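PDB 5TU0: Lmo2125 protein from Listeria monocytogenes serovar 1/2a, which binds maltose and, as a lipoprotein of the bacterial solute-binding protein 1 family, probably serves sugar transport across the cell membrane. Local coordinates for residues A[62-67]-A[290-295]; A[184-189]-A[383-388]; A[209-214]-A[221-226]; A[304-309]-A[322-327]. The protein carries 2 engineered substitutions. All coordinates share one frame; numbering follows the deposited sequence.

Contact 1 of 4, residues A[62-67]-A[290-295]; sequences PDVMMS and KWLDYV
V64 points its branched side chain at W291 and L292, and each methyl meets a different partner. CG2 of V64 lies 3.8 Å from CD1 of W291 and 4.1 Å from NE1 of W291, so it rests against the pyrrole part of the indole, obliquely to the ring. CG1 of V64 passes L292, with 4.0 Å to its CD1. V64 was modelled in two conformations; in the one described, chi1 of -65° turns CG2 to W291 and CG1 to L292. W291 has CG trans to its backbone N (chi1 177°), which carries the indole off the helix toward the strand. CB of V295, one turn on, packs 3.9 Å above one indole face, toward its rim. All three touching residues are buried, and the joint is small and wholly apolar. The other flank of the helix faces solvent more: K290 is exposed, and D293 and Y294 are partly exposed. Around the joint, strand 10-15 brings V13 to V64 and L11 to W291. Strand 272-278 touches L292 through V278, and its W276 meets W291 edge to face. F30 of helix 17-34 makes a second edge-to-face pair with W291.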
loop_
_atom_site.group_PDB
_atom_site.type_symbol
_atom_site.label_atom_id
_atom_site.label_comp_id
_atom_site.label_asym_id
_atom_site.label_seq_id
_atom_site.Cartn_x
_atom_site.Cartn_y
_atom_site.Cartn_z
ATOM N N PRO A 62 13.478 -15.655 14.353
ATOM C CA PRO A 62 14.571 -14.722 14.057
ATOM C C PRO A 62 14.498 -13.506 14.985
ATOM O O PRO A 62 13.446 -13.239 15.584
ATOM C CB PRO A 62 14.279 -14.301 12.603
ATOM C CG PRO A 62 12.807 -14.444 12.481
ATOM C CD PRO A 62 12.483 -15.673 13.261
ATOM N N ASP A 63 15.606 -12.779 15.115
ATOM C CA ASP A 63 15.635 -11.577 15.940
ATOM C C ASP A 63 14.985 -10.394 15.272
ATOM O O ASP A 63 14.287 -9.607 15.934
ATOM C CB ASP A 63 17.070 -11.198 16.261
ATOM C CG ASP A 63 17.763 -12.240 17.085
ATOM O OD1 ASP A 63 17.286 -12.504 18.204
ATOM O OD2 ASP A 63 18.795 -12.766 16.617
ATOM N N VAL A 64 15.226 -10.231 13.968
ATOM C CA VAL A 64 14.636 -9.130 13.211
ATOM C C VAL A 64 14.094 -9.639 11.881
ATOM O O VAL A 64 14.582 -10.624 11.325
ATOM C CB VAL A 64 15.630 -7.980 12.945
ATOM C CG1 VAL A 64 16.047 -7.303 14.249
ATOM C CG2 VAL A 64 16.838 -8.490 12.189
ATOM N N MET A 65 13.059 -8.964 11.398
ATOM C CA MET A 65 12.410 -9.315 10.146
ATOM C C MET A 65 11.663 -8.084 9.637
ATOM O O MET A 65 11.741 -7.025 10.235
ATOM C CB MET A 65 11.481 -10.509 10.387
ATOM C CG MET A 65 10.286 -10.204 11.286
ATOM S SD MET A 65 9.931 -11.486 12.516
ATOM C CE MET A 65 11.182 -10.996 13.697
ATOM N N MET A 66 10.944 -8.222 8.539
ATOM C CA MET A 66 10.178 -7.118 8.010
ATOM C C MET A 66 8.693 -7.432 8.110
ATOM O O MET A 66 8.290 -8.590 8.291
ATOM C CB MET A 66 10.572 -6.850 6.556
ATOM C CG MET A 66 12.040 -6.471 6.377
ATOM S SD MET A 66 12.529 -6.372 4.634
ATOM C CE MET A 66 11.406 -5.137 4.046
ATOM N N SER A 67 7.880 -6.387 7.993
ATOM C CA SER A 67 6.438 -6.530 7.989
ATOM C C SER A 67 5.805 -5.385 7.223
ATOM O O SER A 67 6.309 -4.256 7.253
ATOM C CB SER A 67 5.887 -6.534 9.416
ATOM O OG SER A 67 4.458 -6.551 9.423
ATOM N N LYS A 290 20.210 -1.715 17.185
ATOM C CA LYS A 290 21.300 -1.174 16.392
ATOM C C LYS A 290 21.087 -1.532 14.910
ATOM O O LYS A 290 21.305 -0.700 14.058
ATOM C CB LYS A 290 22.652 -1.638 16.917
ATOM C CG LYS A 290 22.996 -1.054 18.295
ATOM C CD LYS A 290 24.308 -1.617 18.799
ATOM C CE LYS A 290 24.763 -0.994 20.116
ATOM N NZ LYS A 290 23.851 -1.316 21.250
ATOM N N TRP A 291 20.606 -2.735 14.628
ATOM C CA TRP A 291 20.318 -3.149 13.235
ATOM C C TRP A 291 19.252 -2.272 12.591
ATOM O O TRP A 291 19.409 -1.849 11.459
ATOM C CB TRP A 291 19.905 -4.627 13.148
ATOM C CG TRP A 291 19.540 -5.030 11.749
ATOM C CD1 TRP A 291 18.287 -5.083 11.210
ATOM C CD2 TRP A 291 20.442 -5.372 10.699
ATOM N NE1 TRP A 291 18.349 -5.457 9.893
ATOM C CE2 TRP A 291 19.669 -5.639 9.554
ATOM C CE3 TRP A 291 21.835 -5.478 10.613
ATOM C CZ2 TRP A 291 20.241 -6.026 8.338
ATOM C CZ3 TRP A 291 22.406 -5.865 9.401
ATOM C CH2 TRP A 291 21.603 -6.130 8.278
ATOM N N LEU A 292 18.159 -2.014 13.307
ATOM C CA LEU A 292 17.116 -1.144 12.771
ATOM C C LEU A 292 17.655 0.253 12.410
ATOM O O LEU A 292 17.320 0.801 11.351
ATOM C CB LEU A 292 15.919 -1.035 13.730
ATOM C CG LEU A 292 14.774 -2.037 13.530
ATOM C CD1 LEU A 292 15.256 -3.478 13.598
ATOM C CD2 LEU A 292 13.651 -1.801 14.535
ATOM N N ASP A 293 18.480 0.813 13.299
ATOM C CA ASP A 293 19.084 2.143 13.102
ATOM C C ASP A 293 20.066 2.134 11.936
ATOM O O ASP A 293 20.216 3.142 11.233
ATOM C CB ASP A 293 19.812 2.616 14.375
ATOM C CG ASP A 293 18.850 2.909 15.536
ATOM O OD1 ASP A 293 17.623 2.998 15.311
ATOM O OD2 ASP A 293 19.331 3.048 16.683
ATOM N N TYR A 294 20.767 1.016 11.776
ATOM C CA TYR A 294 21.688 0.830 10.656
ATOM C C TYR A 294 20.951 0.712 9.306
ATOM O O TYR A 294 21.178 1.504 8.373
ATOM C CB TYR A 294 22.509 -0.441 10.884
ATOM C CG TYR A 294 23.445 -0.825 9.757
ATOM C CD1 TYR A 294 24.669 -0.191 9.604
ATOM C CD2 TYR A 294 23.125 -1.854 8.868
ATOM C CE1 TYR A 294 25.546 -0.549 8.578
ATOM C CE2 TYR A 294 24.000 -2.214 7.836
ATOM C CZ TYR A 294 25.212 -1.553 7.703
ATOM O OH TYR A 294 26.101 -1.874 6.694
ATOM N N VAL A 295 20.064 -0.275 9.202
ATOM C CA VAL A 295 19.400 -0.568 7.932
ATOM C C VAL A 295 18.495 0.577 7.444
ATOM O O VAL A 295 18.220 0.679 6.245
ATOM C CB VAL A 295 18.649 -1.938 7.979
ATOM C CG1 VAL A 295 17.385 -1.856 8.820
ATOM C CG2 VAL A 295 18.259 -2.408 6.587
#

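Contact 2 of 4, residues A[184-189]-A[383-388]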
loop_
_atom_site.group_PDB
_atom_site.type_symbol
_atom_site.label_atom_id
_atom_site.label_comp_id
_atom_site.label_asym_id
_atom_site.label_seq_id
_atom_site.Cartn_x
_atom_site.Cartn_y
_atom_site.Cartn_z
ATOM N N ASN A 184 -10.387 5.891 15.817
ATOM C CA ASN A 184 -11.672 5.792 16.494
ATOM C C ASN A 184 -12.649 4.922 15.686
ATOM O O ASN A 184 -13.309 5.416 14.764
ATOM C CB ASN A 184 -12.266 7.174 16.738
ATOM C CG ASN A 184 -13.591 7.114 17.476
ATOM O OD1 ASN A 184 -14.046 6.044 17.907
ATOM N ND2 ASN A 184 -14.219 8.265 17.634
ATOM N N PRO A 185 -12.791 3.642 16.078
ATOM C CA PRO A 185 -13.654 2.742 15.312
ATOM C C PRO A 185 -15.150 3.020 15.459
ATOM O O PRO A 185 -15.941 2.379 14.771
ATOM C CB PRO A 185 -13.293 1.368 15.868
ATOM C CG PRO A 185 -12.883 1.628 17.261
ATOM C CD PRO A 185 -12.226 2.979 17.264
ATOM N N LYS A 186 -15.531 3.953 16.338
ATOM C CA LYS A 186 -16.949 4.309 16.510
ATOM C C LYS A 186 -17.332 5.496 15.625
ATOM O O LYS A 186 -18.479 5.944 15.659
ATOM C CB LYS A 186 -17.283 4.619 17.976
ATOM C CG LYS A 186 -16.716 3.651 19.007
ATOM C CD LYS A 186 -17.008 2.177 18.759
ATOM C CE LYS A 186 -18.472 1.819 18.982
ATOM N NZ LYS A 186 -18.668 0.334 18.962
ATOM N N ASP A 187 -16.367 6.015 14.862
ATOM C CA ASP A 187 -16.600 7.114 13.938
ATOM C C ASP A 187 -16.201 6.648 12.529
ATOM O O ASP A 187 -15.037 6.777 12.134
ATOM C CB ASP A 187 -15.799 8.361 14.365
ATOM C CG ASP A 187 -15.918 9.529 13.362
ATOM O OD1 ASP A 187 -16.687 9.429 12.373
ATOM O OD2 ASP A 187 -15.223 10.550 13.561
ATOM N N ILE A 188 -17.171 6.107 11.797
ATOM C CA ILE A 188 -16.949 5.605 10.427
ATOM C C ILE A 188 -17.370 6.655 9.400
ATOM O O ILE A 188 -18.509 7.156 9.438
ATOM C CB ILE A 188 -17.672 4.273 10.203
ATOM C CG1 ILE A 188 -17.093 3.229 11.152
ATOM C CG2 ILE A 188 -17.544 3.808 8.748
ATOM C CD1 ILE A 188 -17.905 1.964 11.249
ATOM N N GLY A 189 -16.440 6.993 8.509
ATOM C CA GLY A 189 -16.653 8.028 7.506
ATOM C C GLY A 189 -17.002 7.561 6.099
ATOM O O GLY A 189 -17.050 8.368 5.188
ATOM N N ASN A 383 -20.715 -5.322 13.374
ATOM C CA ASN A 383 -19.593 -6.264 13.579
ATOM C C ASN A 383 -18.575 -5.742 14.588
ATOM O O ASN A 383 -18.071 -6.510 15.402
ATOM C CB ASN A 383 -18.906 -6.610 12.267
ATOM C CG ASN A 383 -19.693 -7.617 11.452
ATOM O OD1 ASN A 383 -20.391 -8.468 12.006
ATOM N ND2 ASN A 383 -19.563 -7.549 10.135
ATOM N N VAL A 384 -18.279 -4.446 14.536
ATOM C CA VAL A 384 -17.346 -3.830 15.487
ATOM C C VAL A 384 -17.874 -3.985 16.928
ATOM O O VAL A 384 -17.137 -4.408 17.826
ATOM C CB VAL A 384 -17.078 -2.338 15.138
ATOM C CG1 VAL A 384 -16.374 -1.613 16.276
ATOM C CG2 VAL A 384 -16.264 -2.221 13.859
ATOM N N THR A 385 -19.149 -3.655 17.125
ATOM C CA THR A 385 -19.807 -3.762 18.421
ATOM C C THR A 385 -19.812 -5.185 18.969
ATOM O O THR A 385 -19.543 -5.400 20.164
ATOM C CB THR A 385 -21.258 -3.267 18.325
ATOM O OG1 THR A 385 -21.251 -1.878 17.965
ATOM C CG2 THR A 385 -22.008 -3.449 19.651
ATOM N N GLN A 386 -20.104 -6.143 18.092
ATOM C CA GLN A 386 -20.176 -7.568 18.454
ATOM C C GLN A 386 -18.848 -8.244 18.746
ATOM O O GLN A 386 -18.747 -9.070 19.650
ATOM C CB GLN A 386 -20.820 -8.354 17.309
ATOM C CG GLN A 386 -22.259 -7.971 17.028
ATOM C CD GLN A 386 -23.222 -8.547 18.023
ATOM O OE1 GLN A 386 -24.010 -7.819 18.639
ATOM N NE2 GLN A 386 -23.160 -9.864 18.206
ATOM N N LYS A 387 -17.829 -7.909 17.978
ATOM C CA LYS A 387 -16.554 -8.616 18.086
ATOM C C LYS A 387 -15.466 -7.939 18.884
ATOM O O LYS A 387 -14.485 -8.590 19.228
ATOM C CB LYS A 387 -16.040 -8.895 16.680
ATOM C CG LYS A 387 -17.019 -9.703 15.845
ATOM C CD LYS A 387 -16.527 -9.808 14.418
ATOM C CE LYS A 387 -17.554 -10.498 13.552
ATOM N NZ LYS A 387 -17.100 -10.514 12.140
ATOM N N TYR A 388 -15.630 -6.656 19.192
ATOM C CA TYR A 388 -14.601 -5.914 19.903
ATOM C C TYR A 388 -15.096 -5.172 21.147
ATOM O O TYR A 388 -16.257 -4.745 21.230
ATOM C CB TYR A 388 -13.926 -4.939 18.943
ATOM C CG TYR A 388 -13.155 -5.596 17.821
ATOM C CD1 TYR A 388 -11.841 -5.998 18.014
ATOM C CD2 TYR A 388 -13.725 -5.798 16.556
ATOM C CE1 TYR A 388 -11.117 -6.597 16.999
ATOM C CE2 TYR A 388 -12.989 -6.386 15.526
ATOM C CZ TYR A 388 -11.682 -6.775 15.762
ATOM O OH TYR A 388 -10.915 -7.372 14.787
HETATM O O HOH W 1 -19.590 0.131 16.573
HETATM O O HOH W 2 -16.726 -2.201 19.957
#
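K186 reaches from a turn toward T385 and V384 at the C-terminal end of helix 369-387. Its CB, CG, CD and CE come within 4.2 Å of no atom of 383-388. Two bends in the chain (chi2 -52°, chi3 -70°) curl it round until NZ arrives beside the helix. NZ lies 3.5 Å from OG1 of T385 and 4.0 Å from CG1 of V384. It donates a hydrogen bond of 2.6 Å to a water, which is hydrogen-bonded in turn to OG1 of T385. A second water takes a weak bond from NZ and lies 2.9 Å from the carbonyl O of Y388, to which it probably donates. The main partner of T385 OG1 is the carbonyl O of E381, one helical turn back. The lysine is held at its root by an Asx turn: N of K186 donates to OD1 of N184 (3.0 Å, 154° at the hydrogen), from above the amide plane. The same residues form a type I beta turn, N184 to D187, leading into the weakly bonded strand about 187-189. Beside the lysine the contact is apolar: CB of P185 sits 4.3 Å from CG1 of the buried V384. E347 touches both P185 and V384.

Contact 3 of 4, residues A[209-214]-A[221-226]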
loop_
_atom_site.group_PDB
_atom_site.type_symbol
_atom_site.label_atom_id
_atom_site.label_comp_id
_atom_site.label_asym_id
_atom_site.label_seq_id
_atom_site.Cartn_x
_atom_site.Cartn_y
_atom_site.Cartn_z
ATOM N N VAL A 209 -19.552 3.845 -18.874
ATOM C CA VAL A 209 -18.339 3.739 -19.681
ATOM C C VAL A 209 -17.782 2.329 -19.795
ATOM O O VAL A 209 -17.502 1.841 -20.870
ATOM C CB VAL A 209 -17.223 4.589 -19.011
ATOM C CG1 VAL A 209 -15.874 4.430 -19.708
ATOM C CG2 VAL A 209 -17.623 6.049 -18.927
ATOM N N TRP A 210 -17.624 1.665 -18.662
ATOM C CA TRP A 210 -16.922 0.400 -18.664
ATOM C C TRP A 210 -17.630 -0.879 -19.127
ATOM O O TRP A 210 -18.853 -1.016 -19.003
ATOM C CB TRP A 210 -16.339 0.138 -17.269
ATOM C CG TRP A 210 -15.235 1.024 -16.884
ATOM C CD1 TRP A 210 -14.316 1.626 -17.714
ATOM C CD2 TRP A 210 -14.804 1.303 -15.546
ATOM N NE1 TRP A 210 -13.390 2.322 -16.965
ATOM C CE2 TRP A 210 -13.668 2.139 -15.637
ATOM C CE3 TRP A 210 -15.298 0.967 -14.279
ATOM C CZ2 TRP A 210 -13.007 2.623 -14.509
ATOM C CZ3 TRP A 210 -14.625 1.461 -13.143
ATOM C CH2 TRP A 210 -13.503 2.277 -13.277
ATOM N N PRO A 211 -16.835 -1.832 -19.648
ATOM C CA PRO A 211 -17.331 -3.158 -19.958
ATOM C C PRO A 211 -17.887 -3.797 -18.680
ATOM O O PRO A 211 -17.388 -3.504 -17.562
ATOM C CB PRO A 211 -16.078 -3.915 -20.414
ATOM C CG PRO A 211 -15.149 -2.884 -20.892
ATOM C CD PRO A 211 -15.436 -1.659 -20.076
ATOM N N LYS A 212 -18.897 -4.643 -18.853
ATOM C CA LYS A 212 -19.569 -5.336 -17.750
ATOM C C LYS A 212 -18.613 -6.079 -16.849
ATOM O O LYS A 212 -18.800 -6.110 -15.630
ATOM C CB LYS A 212 -20.614 -6.318 -18.288
ATOM C CG LYS A 212 -21.531 -6.910 -17.235
ATOM C CD LYS A 212 -22.275 -5.805 -16.515
ATOM C CE LYS A 212 -23.427 -6.331 -15.701
ATOM N NZ LYS A 212 -24.125 -5.207 -15.023
ATOM N N GLY A 213 -17.574 -6.652 -17.438
ATOM C CA GLY A 213 -16.560 -7.371 -16.665
ATOM C C GLY A 213 -15.916 -6.580 -15.532
ATOM O O GLY A 213 -15.406 -7.172 -14.592
ATOM N N MET A 214 -15.941 -5.244 -15.605
ATOM C CA MET A 214 -15.336 -4.427 -14.539
ATOM C C MET A 214 -16.078 -4.532 -13.183
ATOM O O MET A 214 -15.505 -4.206 -12.117
ATOM C CB MET A 214 -15.210 -2.955 -14.979
ATOM C CG MET A 214 -14.173 -2.728 -16.059
ATOM S SD MET A 214 -12.489 -3.051 -15.503
ATOM C CE MET A 214 -12.268 -1.662 -14.410
ATOM N N ASP A 221 -9.330 -7.875 -11.886
ATOM C CA ASP A 221 -7.893 -7.615 -12.019
ATOM C C ASP A 221 -7.339 -8.334 -13.253
ATOM O O ASP A 221 -6.546 -7.752 -14.002
ATOM C CB ASP A 221 -7.087 -8.013 -10.782
ATOM C CG ASP A 221 -5.648 -7.510 -10.860
ATOM O OD1 ASP A 221 -5.441 -6.278 -10.744
ATOM O OD2 ASP A 221 -4.735 -8.331 -11.067
ATOM N N ASP A 222 -7.753 -9.585 -13.479
ATOM C CA ASP A 222 -7.292 -10.330 -14.661
ATOM C C ASP A 222 -7.671 -9.583 -15.939
ATOM O O ASP A 222 -6.867 -9.469 -16.867
ATOM C CB ASP A 222 -7.876 -11.751 -14.726
ATOM C CG ASP A 222 -7.187 -12.742 -13.774
ATOM O OD1 ASP A 222 -6.212 -12.391 -13.071
ATOM O OD2 ASP A 222 -7.633 -13.905 -13.742
ATOM N N PHE A 223 -8.897 -9.076 -15.970
ATOM C CA PHE A 223 -9.396 -8.331 -17.113
ATOM C C PHE A 223 -8.560 -7.081 -17.339
ATOM O O PHE A 223 -8.101 -6.815 -18.438
ATOM C CB PHE A 223 -10.860 -7.937 -16.870
ATOM C CG PHE A 223 -11.453 -7.100 -17.960
ATOM C CD1 PHE A 223 -12.008 -7.696 -19.081
ATOM C CD2 PHE A 223 -11.475 -5.711 -17.858
ATOM C CE1 PHE A 223 -12.561 -6.917 -20.092
ATOM C CE2 PHE A 223 -12.024 -4.928 -18.871
ATOM C CZ PHE A 223 -12.562 -5.536 -19.988
ATOM N N ILE A 224 -8.379 -6.307 -16.283
ATOM C CA ILE A 224 -7.621 -5.070 -16.358
ATOM C C ILE A 224 -6.167 -5.289 -16.812
ATOM O O ILE A 224 -5.689 -4.547 -17.661
ATOM C CB ILE A 224 -7.684 -4.311 -15.017
ATOM C CG1 ILE A 224 -9.115 -3.831 -14.753
ATOM C CG2 ILE A 224 -6.749 -3.104 -15.010
ATOM C CD1 ILE A 224 -9.333 -3.377 -13.322
ATOM N N GLN A 225 -5.475 -6.287 -16.250
ATOM C CA GLN A 225 -4.077 -6.554 -16.617
ATOM C C GLN A 225 -3.967 -7.026 -18.058
ATOM O O GLN A 225 -3.028 -6.668 -18.776
ATOM C CB GLN A 225 -3.438 -7.600 -15.695
ATOM C CG GLN A 225 -3.472 -7.235 -14.220
ATOM C CD GLN A 225 -2.957 -5.851 -13.932
ATOM O OE1 GLN A 225 -3.589 -5.079 -13.198
ATOM N NE2 GLN A 225 -1.831 -5.509 -14.522
ATOM N N ASP A 226 -4.930 -7.847 -18.464
ATOM C CA ASP A 226 -4.975 -8.374 -19.811
ATOM C C ASP A 226 -5.122 -7.214 -20.815
ATOM O O ASP A 226 -4.422 -7.190 -21.833
ATOM C CB ASP A 226 -6.128 -9.385 -19.945
ATOM C CG ASP A 226 -6.155 -10.078 -21.298
ATOM O OD1 ASP A 226 -5.180 -10.801 -21.622
ATOM O OD2 ASP A 226 -7.173 -9.938 -22.014
#
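M214 lays its thioether across F223 and I224. The chain is bent at chi2 and chi3 (-66° and -71°), which folds the sulfur and methyl over toward helix 217-229. SD of M214 is 3.7 Å from CD2 of F223 and 4.8 Å from the centroid of that ring, 67° off its normal. This is a Met-aromatic contact with an oblique approach. The same sulfur packs closely on the isoleucine, 3.5 Å from CG1 of I224. The methyl goes further along that side chain, with CE of M214 3.6 Å from CD1 of I224. CE also rests 3.9 Å above one face of the W210 indole, offset toward the rim, so the methyl lies between W210 and I224. The side chain of I224 is about 11 Å from a bound glucose unit. At the far end of the phenyl ring, CG of P211 approaches CZ of F223 to 3.8 Å. The proline and the phenyl side chains cross at about a right angle. A backbone bond from M214 N to P211 O closes the 3-10 turn that presents both residues. W210 is itself fixed by NE1, hydrogen-bonded to the carbonyl of F156, and by an edge-to-face pair with F206. The contact packs the loop after helix 193-208 against helix 217-229. It is a short 3-10 turn set on the following helix through a local apolar core with a Met-aromatic pair.

Contact 4 of 4, residues A[304-309]-A[322-327]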
loop_
_atom_site.group_PDB
_atom_site.type_symbol
_atom_site.label_atom_id
_atom_site.label_comp_id
_atom_site.label_asym_id
_atom_site.label_seq_id
_atom_site.Cartn_x
_atom_site.Cartn_y
_atom_site.Cartn_z
ATOM N N LEU A 304 19.420 0.013 -0.622
ATOM C CA LEU A 304 18.154 -0.722 -0.818
ATOM C C LEU A 304 17.532 -0.338 -2.156
ATOM O O LEU A 304 17.157 -1.208 -2.946
ATOM C CB LEU A 304 17.154 -0.441 0.309
ATOM C CG LEU A 304 15.768 -1.093 0.151
ATOM C CD1 LEU A 304 15.856 -2.607 0.229
ATOM C CD2 LEU A 304 14.816 -0.546 1.203
ATOM N N TYR A 305 17.426 0.962 -2.412
ATOM C CA TYR A 305 16.845 1.437 -3.666
ATOM C C TYR A 305 17.676 0.999 -4.868
ATOM O O TYR A 305 17.140 0.608 -5.907
ATOM C CB TYR A 305 16.697 2.961 -3.678
ATOM C CG TYR A 305 16.130 3.459 -4.989
ATOM C CD1 TYR A 305 14.772 3.328 -5.268
ATOM C CD2 TYR A 305 16.950 4.025 -5.964
ATOM C CE1 TYR A 305 14.242 3.750 -6.473
ATOM C CE2 TYR A 305 16.422 4.454 -7.175
ATOM C CZ TYR A 305 15.058 4.315 -7.412
ATOM O OH TYR A 305 14.512 4.735 -8.595
ATOM N N ASP A 306 18.993 1.084 -4.720
ATOM C CA ASP A 306 19.881 0.678 -5.786
ATOM C C ASP A 306 19.689 -0.793 -6.173
ATOM O O ASP A 306 19.709 -1.122 -7.349
ATOM C CB ASP A 306 21.350 0.912 -5.381
ATOM C CG ASP A 306 21.750 2.390 -5.365
ATOM O OD1 ASP A 306 21.057 3.237 -5.957
ATOM O OD2 ASP A 306 22.808 2.709 -4.781
ATOM N N MET A 307 19.479 -1.639 -5.174
ATOM C CA MET A 307 19.338 -3.076 -5.366
ATOM C C MET A 307 17.961 -3.576 -5.795
ATOM O O MET A 307 17.849 -4.513 -6.588
ATOM C CB MET A 307 19.685 -3.760 -4.042
ATOM C CG MET A 307 21.143 -3.608 -3.668
ATOM S SD MET A 307 22.182 -4.497 -4.828
ATOM C CE MET A 307 21.792 -6.191 -4.403
ATOM N N THR A 308 16.923 -2.928 -5.291
ATOM C CA THR A 308 15.538 -3.424 -5.456
ATOM C C THR A 308 14.551 -2.506 -6.142
ATOM O O THR A 308 13.481 -2.958 -6.503
ATOM C CB THR A 308 14.938 -3.703 -4.062
ATOM O OG1 THR A 308 14.796 -2.466 -3.348
ATOM C CG2 THR A 308 15.825 -4.647 -3.267
ATOM N N ASN A 309 14.904 -1.233 -6.303
ATOM C CA ASN A 309 14.016 -0.210 -6.867
ATOM C C ASN A 309 12.811 0.101 -5.965
ATOM O O ASN A 309 11.887 0.772 -6.398
ATOM C CB ASN A 309 13.558 -0.522 -8.317
ATOM C CG ASN A 309 14.651 -0.284 -9.345
ATOM O OD1 ASN A 309 14.375 -0.208 -10.534
ATOM N ND2 ASN A 309 15.886 -0.152 -8.897
ATOM N N LYS A 322 14.614 9.976 -5.891
ATOM C CA LYS A 322 13.908 10.898 -6.788
ATOM C C LYS A 322 14.828 11.486 -7.880
ATOM O O LYS A 322 14.409 11.636 -9.033
ATOM C CB LYS A 322 13.267 12.044 -5.989
ATOM C CG LYS A 322 12.480 13.030 -6.840
ATOM C CD LYS A 322 11.786 14.099 -6.014
ATOM C CE LYS A 322 11.109 15.113 -6.931
ATOM N NZ LYS A 322 10.272 16.121 -6.211
ATOM N N SER A 323 16.068 11.801 -7.502
ATOM C CA SER A 323 17.057 12.360 -8.425
ATOM C C SER A 323 17.453 11.411 -9.559
ATOM O O SER A 323 17.995 11.857 -10.570
ATOM C CB SER A 323 18.310 12.772 -7.652
ATOM O OG SER A 323 17.999 13.749 -6.675
ATOM N N LYS A 324 17.191 10.115 -9.392
ATOM C CA LYS A 324 17.515 9.105 -10.434
ATOM C C LYS A 324 16.569 9.248 -11.617
ATOM O O LYS A 324 16.802 8.672 -12.672
ATOM C CB LYS A 324 17.415 7.665 -9.915
ATOM C CG LYS A 324 18.272 7.324 -8.703
ATOM C CD LYS A 324 19.749 7.567 -8.905
ATOM C CE LYS A 324 20.505 7.145 -7.660
ATOM N NZ LYS A 324 21.963 7.405 -7.788
ATOM N N ASN A 325 15.477 9.973 -11.396
ATOM C CA ASN A 325 14.499 10.283 -12.428
ATOM C C ASN A 325 13.849 9.043 -13.074
ATOM O O ASN A 325 13.653 9.001 -14.286
ATOM C CB ASN A 325 15.126 11.217 -13.480
ATOM C CG ASN A 325 14.086 11.920 -14.330
ATOM O OD1 ASN A 325 12.935 12.064 -13.926
ATOM N ND2 ASN A 325 14.486 12.369 -15.505
ATOM N N ASP A 326 13.531 8.041 -12.253
ATOM C CA ASP A 326 12.826 6.840 -12.699
ATOM C C ASP A 326 11.332 7.149 -12.545
ATOM O O ASP A 326 10.896 7.613 -11.482
ATOM C CB ASP A 326 13.176 5.635 -11.833
ATOM C CG ASP A 326 12.341 4.421 -12.174
ATOM O OD1 ASP A 326 12.292 4.053 -13.364
ATOM O OD2 ASP A 326 11.709 3.846 -11.265
ATOM N N GLU A 327 10.546 6.863 -13.574
ATOM C CA GLU A 327 9.137 7.235 -13.524
ATOM C C GLU A 327 8.332 6.604 -12.395
ATOM O O GLU A 327 7.561 7.298 -11.753
ATOM C CB GLU A 327 8.458 7.003 -14.865
ATOM C CG GLU A 327 9.106 7.830 -15.960
ATOM C CD GLU A 327 8.310 7.859 -17.237
ATOM O OE1 GLU A 327 7.196 7.309 -17.262
ATOM O OE2 GLU A 327 8.804 8.453 -18.214
#
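Y305 meets K324 with its ring and D326 with its hydroxyl end. CE2 of Y305 lies 3.7 Å from CG of K324, and the approach to the ring is oblique. The two side chains pass each other in opposite directions. OH of Y305 lies 3.6 Å from CB of D326 and 4.0 Å from its OD2, with the ring and carboxylate planes 53° apart. A trans first torsion (chi1 178°) directs the ring from helix 298-308 toward 322-327. The end of helix 298-308 packs on the connection between helix 315-323 and helix 327-336. One shell out, T329 binds both polar ends: its OG1 is hydrogen-bonded to OH of Y305 and to OD2 of D326. D326 is also the N-cap of the latter helix, which fixes where its carboxylate lies. Within 304-309, helix 298-308 ends with N309 at positive phi. Its backbone N bonds to the carbonyl O of Y305, and its side-chain amide adds a weak bond. K324 continues toward D306, whose OD1 is 4.6 Å from NZ of K324. Their charged atoms do not touch, but a longer-range attraction is possible. The tyrosine and aspartate are tied through the threonine, while the lysine contributes mainly its aliphatic part.

Overall arrangement
From the N terminus, contact 1 opens first, at 62-67, where strand 64-68 begins. Contact 2 opens at 184-189, before contact 1 has closed. Contact 3 opens and closes within eighteen residues, nested inside both, and ties the loop after helix 193-208 to helix 217-229. Contact 1 closes at 290-295, tying strand 64-68 to helix 285-295 and crossing contact 2. Helix 298-308 follows directly, and contact 4 joins its end to 322-327, in series with contact 1 and nested inside contact 2. Contact 2 closes last, at 383-388, bringing the C-terminal helix onto the 184-189 turn. Contacts 1 and 3 lie on opposite sides of the chain's centre, as do contacts 2 and 4.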